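Local coordinates for protein sorbitol dehydrogenase (Gluconobacter oxydans, PDB 5ITG) that probably oxidises D-sorbitol to L-sorbose, passing the hydride to NADP as a member of the mannitol dehydrogenase family, at residues 408-416 with 438-449; 296-304 with 330-341. All coordinates share one frame; numbering follows the deposited sequence.

Contact 1. Residues 408-416 with 438-449; sequences SYLEMLRGR and AKADDFESSLKL
L413 and L449 meet tip to tip, and the methyl pair CD2 of L413 and CD1 of L449, 3.5 Å apart, is closer than carbons usually pack. The small A438 lets the leucines come close, its CB 3.9 Å from L413 CD2. L410 crosses L447 at about a right angle and sets its CD2 3.7 Å from L449 CD1, so that branched leucines fill the inner part of the contact. One water bridges the segments: it donates to L410 O and A438 O, a carbonyl from each segment, and accepts from S446 OG at 2.9 Å. With OG between the backbone N and the carbonyl carbon (chi1 54°), S446 can serve that water while lying against L410. Both helices, 400-412 and 432-439, belong to the helical C-terminal domain of the mannitol dehydrogenase family. G415 suits the turn after the first because it takes a positive phi, and D442 forms an Asx turn after the second, its OD1 accepting from E444 N. E411 OE2 lies near the edge of the F443 ring and makes salt bridges to R471 and R475 of helix 461-477. Toward the solvent the fit is looser. R414, bent at chi3 (92°), swings NH2 to D441 OD1 in a salt bridge of 3.2 Å whose hydrogen bond is weak, the guanidinium and carboxylate planes 47° apart.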
loop_
_atom_site.group_PDB
_atom_site.type_symbol
_atom_site.label_atom_id
_atom_site.label_comp_id
_atom_site.label_asym_id
_atom_site.label_seq_id
_atom_site.Cartn_x
_atom_site.Cartn_y
_atom_site.Cartn_z
ATOM N N SER A 408 -7.479 -12.846 -22.439
ATOM C CA SER A 408 -8.356 -13.087 -21.298
ATOM C C SER A 408 -8.977 -11.778 -20.831
ATOM O O SER A 408 -10.170 -11.717 -20.523
ATOM C CB SER A 408 -7.572 -13.724 -20.142
ATOM O OG SER A 408 -7.269 -15.077 -20.427
ATOM N N TYR A 409 -8.158 -10.735 -20.768
ATOM C CA TYR A 409 -8.632 -9.421 -20.373
ATOM C C TYR A 409 -9.723 -8.968 -21.353
ATOM O O TYR A 409 -10.804 -8.536 -20.938
ATOM C CB TYR A 409 -7.472 -8.414 -20.381
ATOM C CG TYR A 409 -7.910 -6.976 -20.180
ATOM C CD1 TYR A 409 -8.473 -6.555 -18.977
ATOM C CD2 TYR A 409 -7.783 -6.043 -21.208
ATOM C CE1 TYR A 409 -8.907 -5.232 -18.802
ATOM C CE2 TYR A 409 -8.209 -4.723 -21.044
ATOM C CZ TYR A 409 -8.771 -4.325 -19.842
ATOM O OH TYR A 409 -9.205 -3.022 -19.686
ATOM N N LEU A 410 -9.438 -9.074 -22.647
ATOM C CA LEU A 410 -10.393 -8.660 -23.673
ATOM C C LEU A 410 -11.696 -9.453 -23.638
ATOM O O LEU A 410 -12.776 -8.891 -23.829
ATOM C CB LEU A 410 -9.753 -8.753 -25.062
ATOM C CG LEU A 410 -8.640 -7.716 -25.253
ATOM C CD1 LEU A 410 -8.026 -7.839 -26.641
ATOM C CD2 LEU A 410 -9.222 -6.320 -25.030
ATOM N N GLU A 411 -11.603 -10.755 -23.398
ATOM C CA GLU A 411 -12.804 -11.573 -23.321
ATOM C C GLU A 411 -13.564 -11.286 -22.021
ATOM O O GLU A 411 -14.796 -11.283 -22.003
ATOM C CB GLU A 411 -12.442 -13.054 -23.437
ATOM C CG GLU A 411 -12.041 -13.454 -24.855
ATOM C CD GLU A 411 -13.169 -13.225 -25.858
ATOM O OE1 GLU A 411 -14.258 -13.805 -25.663
ATOM O OE2 GLU A 411 -12.969 -12.472 -26.841
HETATM N N MSE A 412 -12.831 -11.020 -20.940
HETATM C CA MSE A 412 -13.453 -10.722 -19.648
HETATM C C MSE A 412 -14.314 -9.465 -19.776
HETATM O O MSE A 412 -15.394 -9.360 -19.190
HETATM C CB MSE A 412 -12.369 -10.514 -18.576
HETATM C CG MSE A 412 -12.888 -10.164 -17.181
HETATM SE SE MSE A 412 -13.308 -8.272 -16.923
HETATM C CE MSE A 412 -11.523 -7.511 -17.180
ATOM N N LEU A 413 -13.832 -8.514 -20.567
ATOM C CA LEU A 413 -14.539 -7.253 -20.779
ATOM C C LEU A 413 -15.961 -7.420 -21.332
ATOM O O LEU A 413 -16.820 -6.562 -21.111
ATOM C CB LEU A 413 -13.718 -6.363 -21.723
ATOM C CG LEU A 413 -12.944 -5.154 -21.181
ATOM C CD1 LEU A 413 -12.415 -5.409 -19.790
ATOM C CD2 LEU A 413 -11.816 -4.824 -22.152
ATOM N N ARG A 414 -16.212 -8.519 -22.036
ATOM C CA ARG A 414 -17.531 -8.756 -22.621
ATOM C C ARG A 414 -18.649 -8.933 -21.592
ATOM O O ARG A 414 -19.831 -8.823 -21.927
ATOM C CB ARG A 414 -17.469 -9.943 -23.585
ATOM C CG ARG A 414 -16.587 -9.651 -24.801
ATOM C CD ARG A 414 -16.401 -10.849 -25.722
ATOM N NE ARG A 414 -17.387 -10.894 -26.800
ATOM C CZ ARG A 414 -18.544 -11.543 -26.737
ATOM N NH1 ARG A 414 -18.872 -12.214 -25.642
ATOM N NH2 ARG A 414 -19.376 -11.515 -27.769
ATOM N N GLY A 415 -18.280 -9.210 -20.344
ATOM C CA GLY A 415 -19.275 -9.319 -19.293
ATOM C C GLY A 415 -20.021 -10.611 -19.018
ATOM O O GLY A 415 -21.109 -10.579 -18.435
ATOM N N ARG A 416 -19.467 -11.747 -19.415
ATOM C CA ARG A 416 -20.140 -13.006 -19.148
ATOM C C ARG A 416 -19.168 -14.135 -18.839
ATOM O O ARG A 416 -18.171 -14.319 -19.541
ATOM C CB ARG A 416 -21.050 -13.379 -20.321
ATOM C CG ARG A 416 -20.383 -13.442 -21.677
ATOM C CD ARG A 416 -21.448 -13.530 -22.775
ATOM N NE ARG A 416 -20.894 -13.742 -24.114
ATOM C CZ ARG A 416 -20.178 -14.806 -24.474
ATOM N NH1 ARG A 416 -19.917 -15.767 -23.594
ATOM N NH2 ARG A 416 -19.736 -14.918 -25.720
ATOM N N ALA A 438 -14.690 -2.852 -26.812
ATOM C CA ALA A 438 -14.605 -3.937 -25.844
ATOM C C ALA A 438 -15.727 -4.953 -25.995
ATOM O O ALA A 438 -15.525 -6.141 -25.758
ATOM C CB ALA A 438 -14.619 -3.371 -24.436
ATOM N N LYS A 439 -16.908 -4.486 -26.390
ATOM C CA LYS A 439 -18.050 -5.380 -26.543
ATOM C C LYS A 439 -18.303 -5.855 -27.968
ATOM O O LYS A 439 -19.197 -6.668 -28.201
ATOM C CB LYS A 439 -19.311 -4.720 -25.978
ATOM C CG LYS A 439 -19.218 -4.422 -24.492
ATOM C CD LYS A 439 -20.540 -3.944 -23.926
ATOM C CE LYS A 439 -20.428 -3.688 -22.430
ATOM N NZ LYS A 439 -20.040 -4.921 -21.679
ATOM N N ALA A 440 -17.519 -5.361 -28.921
ATOM C CA ALA A 440 -17.679 -5.776 -30.310
ATOM C C ALA A 440 -17.681 -7.304 -30.371
ATOM O O ALA A 440 -17.091 -7.965 -29.516
ATOM C CB ALA A 440 -16.549 -5.216 -31.158
ATOM N N ASP A 441 -18.347 -7.865 -31.375
ATOM C CA ASP A 441 -18.406 -9.315 -31.504
ATOM C C ASP A 441 -17.217 -9.888 -32.251
ATOM O O ASP A 441 -17.002 -11.102 -32.242
ATOM C CB ASP A 441 -19.699 -9.748 -32.195
ATOM C CG ASP A 441 -20.912 -9.563 -31.313
ATOM O OD1 ASP A 441 -20.852 -9.980 -30.134
ATOM O OD2 ASP A 441 -21.926 -9.011 -31.797
ATOM N N ASP A 442 -16.445 -9.026 -32.904
ATOM C CA ASP A 442 -15.277 -9.498 -33.626
ATOM C C ASP A 442 -14.191 -9.820 -32.611
ATOM O O ASP A 442 -14.455 -9.878 -31.408
ATOM C CB ASP A 442 -14.780 -8.446 -34.621
ATOM C CG ASP A 442 -14.348 -7.163 -33.948
ATOM O OD1 ASP A 442 -13.431 -7.211 -33.101
ATOM O OD2 ASP A 442 -14.926 -6.102 -34.274
ATOM N N PHE A 443 -12.972 -10.026 -33.093
ATOM C CA PHE A 443 -11.858 -10.362 -32.217
ATOM C C PHE A 443 -10.664 -9.444 -32.438
ATOM O O PHE A 443 -9.575 -9.720 -31.937
ATOM C CB PHE A 443 -11.427 -11.806 -32.473
ATOM C CG PHE A 443 -12.505 -12.817 -32.209
ATOM C CD1 PHE A 443 -12.842 -13.168 -30.906
ATOM C CD2 PHE A 443 -13.180 -13.422 -33.262
ATOM C CE1 PHE A 443 -13.837 -14.107 -30.657
ATOM C CE2 PHE A 443 -14.175 -14.361 -33.024
ATOM C CZ PHE A 443 -14.505 -14.706 -31.718
ATOM N N GLU A 444 -10.867 -8.357 -33.179
ATOM C CA GLU A 444 -9.778 -7.431 -33.484
ATOM C C GLU A 444 -9.954 -6.017 -32.946
ATOM O O GLU A 444 -8.987 -5.382 -32.533
ATOM C CB GLU A 444 -9.589 -7.343 -34.997
ATOM C CG GLU A 444 -9.399 -8.677 -35.680
ATOM C CD GLU A 444 -9.453 -8.560 -37.189
ATOM O OE1 GLU A 444 -8.646 -7.793 -37.757
ATOM O OE2 GLU A 444 -10.305 -9.237 -37.808
ATOM N N SER A 445 -11.186 -5.523 -32.964
ATOM C CA SER A 445 -11.474 -4.168 -32.516
ATOM C C SER A 445 -10.898 -3.748 -31.171
ATOM O O SER A 445 -10.248 -2.710 -31.085
ATOM C CB SER A 445 -12.985 -3.928 -32.505
ATOM O OG SER A 445 -13.516 -4.038 -33.811
ATOM N N SER A 446 -11.128 -4.541 -30.127
ATOM C CA SER A 446 -10.642 -4.172 -28.799
ATOM C C SER A 446 -9.123 -4.156 -28.626
ATOM O O SER A 446 -8.627 -3.784 -27.568
ATOM C CB SER A 446 -11.305 -5.039 -27.708
ATOM O OG SER A 446 -11.161 -6.420 -27.957
ATOM N N LEU A 447 -8.383 -4.540 -29.661
ATOM C CA LEU A 447 -6.927 -4.499 -29.579
ATOM C C LEU A 447 -6.507 -3.031 -29.551
ATOM O O LEU A 447 -5.402 -2.692 -29.128
ATOM C CB LEU A 447 -6.293 -5.204 -30.780
ATOM C CG LEU A 447 -6.301 -6.736 -30.765
ATOM C CD1 LEU A 447 -5.772 -7.273 -32.082
ATOM C CD2 LEU A 447 -5.445 -7.236 -29.615
ATOM N N LYS A 448 -7.410 -2.156 -29.992
ATOM C CA LYS A 448 -7.134 -0.724 -30.008
ATOM C C LYS A 448 -7.381 -0.037 -28.662
ATOM O O LYS A 448 -7.114 1.156 -28.525
ATOM C CB LYS A 448 -7.980 -0.040 -31.090
ATOM C CG LYS A 448 -7.805 -0.648 -32.477
ATOM C CD LYS A 448 -8.776 -0.041 -33.486
ATOM C CE LYS A 448 -10.229 -0.366 -33.147
ATOM N NZ LYS A 448 -11.158 0.320 -34.085
ATOM N N LEU A 449 -7.885 -0.772 -27.667
ATOM C CA LEU A 449 -8.137 -0.160 -26.357
ATOM C C LEU A 449 -6.842 0.449 -25.822
ATOM O O LEU A 449 -5.756 -0.026 -26.132
ATOM C CB LEU A 449 -8.680 -1.190 -25.362
ATOM C CG LEU A 449 -10.111 -1.677 -25.609
ATOM C CD1 LEU A 449 -10.437 -2.850 -24.685
ATOM C CD2 LEU A 449 -11.085 -0.524 -25.392
HETATM O O HOH W 1 -12.741 -6.826 -25.589
#

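Contact 2. Residues 296-304 with 330-341; sequences RMLNAGHVM and LKNYLNKDVIPT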
loop_
_atom_site.group_PDB
_atom_site.type_symbol
_atom_site.label_atom_id
_atom_site.label_comp_id
_atom_site.label_asym_id
_atom_site.label_seq_id
_atom_site.Cartn_x
_atom_site.Cartn_y
_atom_site.Cartn_z
ATOM N N ARG A 296 5.586 -5.831 -11.119
ATOM C CA ARG A 296 5.616 -6.827 -12.181
ATOM C C ARG A 296 5.387 -8.287 -11.812
ATOM O O ARG A 296 5.187 -9.123 -12.706
ATOM C CB ARG A 296 6.921 -6.679 -12.971
ATOM C CG ARG A 296 7.069 -5.290 -13.625
ATOM C CD ARG A 296 8.361 -5.190 -14.423
ATOM N NE ARG A 296 8.416 -6.245 -15.423
ATOM C CZ ARG A 296 9.541 -6.731 -15.949
ATOM N NH1 ARG A 296 10.729 -6.255 -15.571
ATOM N NH2 ARG A 296 9.477 -7.710 -16.841
HETATM N N MSE A 297 5.423 -8.599 -10.521
HETATM C CA MSE A 297 5.164 -9.965 -10.067
HETATM C C MSE A 297 3.881 -10.057 -9.229
HETATM O O MSE A 297 3.004 -10.847 -9.553
HETATM C CB MSE A 297 6.357 -10.508 -9.277
HETATM C CG MSE A 297 7.572 -10.809 -10.154
HETATM SE SE MSE A 297 8.954 -11.716 -9.177
HETATM C CE MSE A 297 8.082 -13.448 -9.038
ATOM N N LEU A 298 3.755 -9.247 -8.174
ATOM C CA LEU A 298 2.554 -9.307 -7.337
ATOM C C LEU A 298 1.326 -8.715 -8.031
ATOM O O LEU A 298 0.310 -9.397 -8.197
ATOM C CB LEU A 298 2.772 -8.589 -5.997
ATOM C CG LEU A 298 1.555 -8.602 -5.051
ATOM C CD1 LEU A 298 1.371 -9.984 -4.478
ATOM C CD2 LEU A 298 1.746 -7.598 -3.927
ATOM N N ASN A 299 1.423 -7.449 -8.438
ATOM C CA ASN A 299 0.307 -6.774 -9.102
ATOM C C ASN A 299 -0.012 -7.406 -10.458
ATOM O O ASN A 299 -1.178 -7.662 -10.780
ATOM C CB ASN A 299 0.620 -5.276 -9.268
ATOM C CG ASN A 299 0.917 -4.588 -7.942
ATOM O OD1 ASN A 299 0.382 -4.963 -6.894
ATOM N ND2 ASN A 299 1.759 -3.567 -7.985
ATOM N N ALA A 300 1.027 -7.650 -11.254
ATOM C CA ALA A 300 0.866 -8.272 -12.561
ATOM C C ALA A 300 0.267 -9.667 -12.396
ATOM O O ALA A 300 -0.578 -10.087 -13.191
ATOM C CB ALA A 300 2.229 -8.380 -13.269
ATOM N N GLY A 301 0.735 -10.385 -11.377
ATOM C CA GLY A 301 0.239 -11.735 -11.133
ATOM C C GLY A 301 -1.211 -11.728 -10.694
ATOM O O GLY A 301 -1.981 -12.627 -11.033
ATOM N N HIS A 302 -1.586 -10.708 -9.931
ATOM C CA HIS A 302 -2.953 -10.589 -9.446
ATOM C C HIS A 302 -3.931 -10.533 -10.623
ATOM O O HIS A 302 -4.933 -11.243 -10.626
ATOM C CB HIS A 302 -3.091 -9.338 -8.569
ATOM C CG HIS A 302 -3.797 -9.589 -7.271
ATOM N ND1 HIS A 302 -3.692 -8.740 -6.192
ATOM C CD2 HIS A 302 -4.599 -10.607 -6.874
ATOM C CE1 HIS A 302 -4.396 -9.225 -5.183
ATOM N NE2 HIS A 302 -4.955 -10.357 -5.571
ATOM N N VAL A 303 -3.642 -9.718 -11.635
ATOM C CA VAL A 303 -4.555 -9.648 -12.770
ATOM C C VAL A 303 -4.423 -10.825 -13.726
ATOM O O VAL A 303 -5.400 -11.197 -14.376
ATOM C CB VAL A 303 -4.426 -8.327 -13.559
ATOM C CG1 VAL A 303 -4.988 -7.180 -12.720
ATOM C CG2 VAL A 303 -2.986 -8.064 -13.939
HETATM N N MSE A 304 -3.234 -11.418 -13.818
HETATM C CA MSE A 304 -3.062 -12.577 -14.699
HETATM C C MSE A 304 -3.911 -13.722 -14.153
HETATM O O MSE A 304 -4.335 -14.623 -14.887
HETATM C CB MSE A 304 -1.592 -13.004 -14.768
HETATM C CG MSE A 304 -1.352 -14.277 -15.567
HETATM SE SE MSE A 304 -1.951 -14.204 -17.424
HETATM C CE MSE A 304 -0.455 -13.224 -18.185
ATOM N N LEU A 330 -0.321 -19.035 -13.939
ATOM C CA LEU A 330 0.278 -17.927 -13.190
ATOM C C LEU A 330 1.759 -18.216 -12.933
ATOM O O LEU A 330 2.613 -17.346 -13.125
ATOM C CB LEU A 330 -0.441 -17.724 -11.846
ATOM C CG LEU A 330 0.203 -16.746 -10.852
ATOM C CD1 LEU A 330 0.330 -15.373 -11.503
ATOM C CD2 LEU A 330 -0.644 -16.655 -9.570
ATOM N N LYS A 331 2.059 -19.439 -12.495
ATOM C CA LYS A 331 3.445 -19.819 -12.222
ATOM C C LYS A 331 4.288 -19.785 -13.490
ATOM O O LYS A 331 5.449 -19.362 -13.467
ATOM C CB LYS A 331 3.519 -21.227 -11.621
ATOM C CG LYS A 331 2.980 -21.361 -10.208
ATOM C CD LYS A 331 3.029 -22.822 -9.797
ATOM C CE LYS A 331 2.471 -23.039 -8.408
ATOM N NZ LYS A 331 2.527 -24.484 -8.052
ATOM N N ASN A 332 3.711 -20.232 -14.596
ATOM C CA ASN A 332 4.437 -20.248 -15.865
ATOM C C ASN A 332 4.728 -18.830 -16.354
ATOM O O ASN A 332 5.795 -18.569 -16.913
ATOM C CB ASN A 332 3.652 -21.024 -16.934
ATOM C CG ASN A 332 3.530 -22.508 -16.602
ATOM O OD1 ASN A 332 4.316 -23.048 -15.814
ATOM N ND2 ASN A 332 2.557 -23.177 -17.215
ATOM N N TYR A 333 3.769 -17.928 -16.165
ATOM C CA TYR A 333 3.945 -16.521 -16.552
ATOM C C TYR A 333 5.086 -15.924 -15.711
ATOM O O TYR A 333 6.015 -15.324 -16.244
ATOM C CB TYR A 333 2.643 -15.750 -16.296
ATOM C CG TYR A 333 2.730 -14.234 -16.436
ATOM C CD1 TYR A 333 3.027 -13.637 -17.661
ATOM C CD2 TYR A 333 2.478 -13.400 -15.342
ATOM C CE1 TYR A 333 3.068 -12.232 -17.798
ATOM C CE2 TYR A 333 2.519 -11.997 -15.469
ATOM C CZ TYR A 333 2.812 -11.425 -16.700
ATOM O OH TYR A 333 2.845 -10.046 -16.832
ATOM N N LEU A 334 5.009 -16.087 -14.393
ATOM C CA LEU A 334 6.049 -15.562 -13.525
ATOM C C LEU A 334 7.421 -16.178 -13.804
ATOM O O LEU A 334 8.416 -15.459 -13.897
ATOM C CB LEU A 334 5.668 -15.767 -12.062
ATOM C CG LEU A 334 4.442 -14.963 -11.621
ATOM C CD1 LEU A 334 4.111 -15.325 -10.184
ATOM C CD2 LEU A 334 4.717 -13.459 -11.739
ATOM N N ASN A 335 7.476 -17.499 -13.961
ATOM C CA ASN A 335 8.755 -18.182 -14.221
ATOM C C ASN A 335 9.367 -17.941 -15.592
ATOM O O ASN A 335 10.571 -17.708 -15.716
ATOM C CB ASN A 335 8.608 -19.696 -14.057
ATOM C CG ASN A 335 8.428 -20.111 -12.620
ATOM O OD1 ASN A 335 8.985 -19.498 -11.712
ATOM N ND2 ASN A 335 7.666 -21.173 -12.404
ATOM N N LYS A 336 8.535 -17.998 -16.620
ATOM C CA LYS A 336 9.018 -17.861 -17.988
ATOM C C LYS A 336 9.031 -16.474 -18.619
ATOM O O LYS A 336 9.868 -16.198 -19.483
ATOM C CB LYS A 336 8.219 -18.800 -18.890
ATOM C CG LYS A 336 8.137 -20.224 -18.365
ATOM C CD LYS A 336 9.516 -20.845 -18.187
ATOM C CE LYS A 336 9.423 -22.184 -17.458
ATOM N NZ LYS A 336 10.772 -22.743 -17.119
ATOM N N ASP A 337 8.113 -15.605 -18.207
ATOM C CA ASP A 337 8.033 -14.270 -18.797
ATOM C C ASP A 337 8.553 -13.116 -17.948
ATOM O O ASP A 337 9.263 -12.243 -18.450
ATOM C CB ASP A 337 6.583 -13.978 -19.202
ATOM C CG ASP A 337 6.000 -15.072 -20.077
ATOM O OD1 ASP A 337 6.598 -15.366 -21.132
ATOM O OD2 ASP A 337 4.956 -15.645 -19.711
ATOM N N VAL A 338 8.210 -13.108 -16.665
ATOM C CA VAL A 338 8.622 -12.015 -15.791
ATOM C C VAL A 338 10.004 -12.162 -15.168
ATOM O O VAL A 338 10.865 -11.310 -15.372
ATOM C CB VAL A 338 7.590 -11.793 -14.664
ATOM C CG1 VAL A 338 7.974 -10.557 -13.821
ATOM C CG2 VAL A 338 6.193 -11.603 -15.267
ATOM N N ILE A 339 10.219 -13.232 -14.411
ATOM C CA ILE A 339 11.507 -13.441 -13.755
ATOM C C ILE A 339 12.729 -13.303 -14.675
ATOM O O ILE A 339 13.733 -12.686 -14.290
ATOM C CB ILE A 339 11.541 -14.819 -13.019
ATOM C CG1 ILE A 339 10.674 -14.739 -11.752
ATOM C CG2 ILE A 339 12.973 -15.183 -12.621
ATOM C CD1 ILE A 339 10.570 -16.050 -10.976
ATOM N N PRO A 340 12.664 -13.851 -15.898
ATOM C CA PRO A 340 13.830 -13.729 -16.790
ATOM C C PRO A 340 14.080 -12.304 -17.291
ATOM O O PRO A 340 15.158 -12.001 -17.795
ATOM C CB PRO A 340 13.499 -14.694 -17.934
ATOM C CG PRO A 340 12.565 -15.702 -17.271
ATOM C CD PRO A 340 11.689 -14.810 -16.439
ATOM N N THR A 341 13.091 -11.426 -17.148
ATOM C CA THR A 341 13.249 -10.046 -17.610
ATOM C C THR A 341 13.064 -9.033 -16.478
ATOM O O THR A 341 12.733 -7.873 -16.718
ATOM C CB THR A 341 12.254 -9.728 -18.754
ATOM O OG1 THR A 341 10.914 -9.710 -18.244
ATOM C CG2 THR A 341 12.348 -10.796 -19.842
HETATM O O HOH W 2 4.707 -8.525 -15.520
#
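An antiparallel helix pair in the helical C-terminal domain brings R296, M297 and M304 of helix 288-312 against Y333 and V338 of helix 324-338 and T341 of the chain that follows. The axes of the two short segments pass 10.2 Å apart, with 142° between their directions. At one end R296 grips T341 end-on: NH1 donates to T341 O at 2.8 Å, fairly straight at 159°, while NH2 reaches T341 OG1, also at 2.8 Å. Both acceptors lie near the guanidinium plane, and V338 CG1 covers one face of the group. Arginine suits this place because its flat tip offers two parallel N-H directions to a carbonyl and a hydroxyl at once, and NH2 also bonds T388 of helix 377-394. A leucine here would probably leave T341 O and OG1 without these donors and free the turn after the helix to shift.

Next to it, selenomethionine M297 lays CG 3.7 Å from V338 CG1 and rests its CE on I339. L330 CD1 comes within 3.7 Å of G301 CA; a side chain there would press on L330 CD1 and collide with M297 O, which is why glycine suits the place. A water joins the helices through polar atoms, donating to R296 O and lying 2.7 Å from Y333 OH. V338 CG2, from the same helix, sits over one face of the Y333 ring, and A300 CB meets its edge. Selenomethionine M304 takes the opposite face: CG stands anti to the backbone N (chi1 175°), and bends at chi2 and chi3 carry its methyl over the ring in a CH-pi contact, CE 3.6 Å from the Y333 centroid.

Both segments of contact 2 precede those of contact 1 in the chain, and all four lie within the C-terminal domain of the mannitol dehydrogenase family. Their centres are 22 Å apart, and about 6 Å separates their nearest atoms. Contact 2 lies nearer the centre of the chain and is buried, whereas contact 1 is farther out and partly exposed. Helix 288-312 links them: one part of it pairs with 330-341, and its later residues F307, P308, I310 and L311 pack on S408, E411 and M412. Helix 400-412 makes a second connection through R401, which forms a salt bridge with D337. The two contacts are thus joined through helices 288-312 and 400-412 within one helical domain.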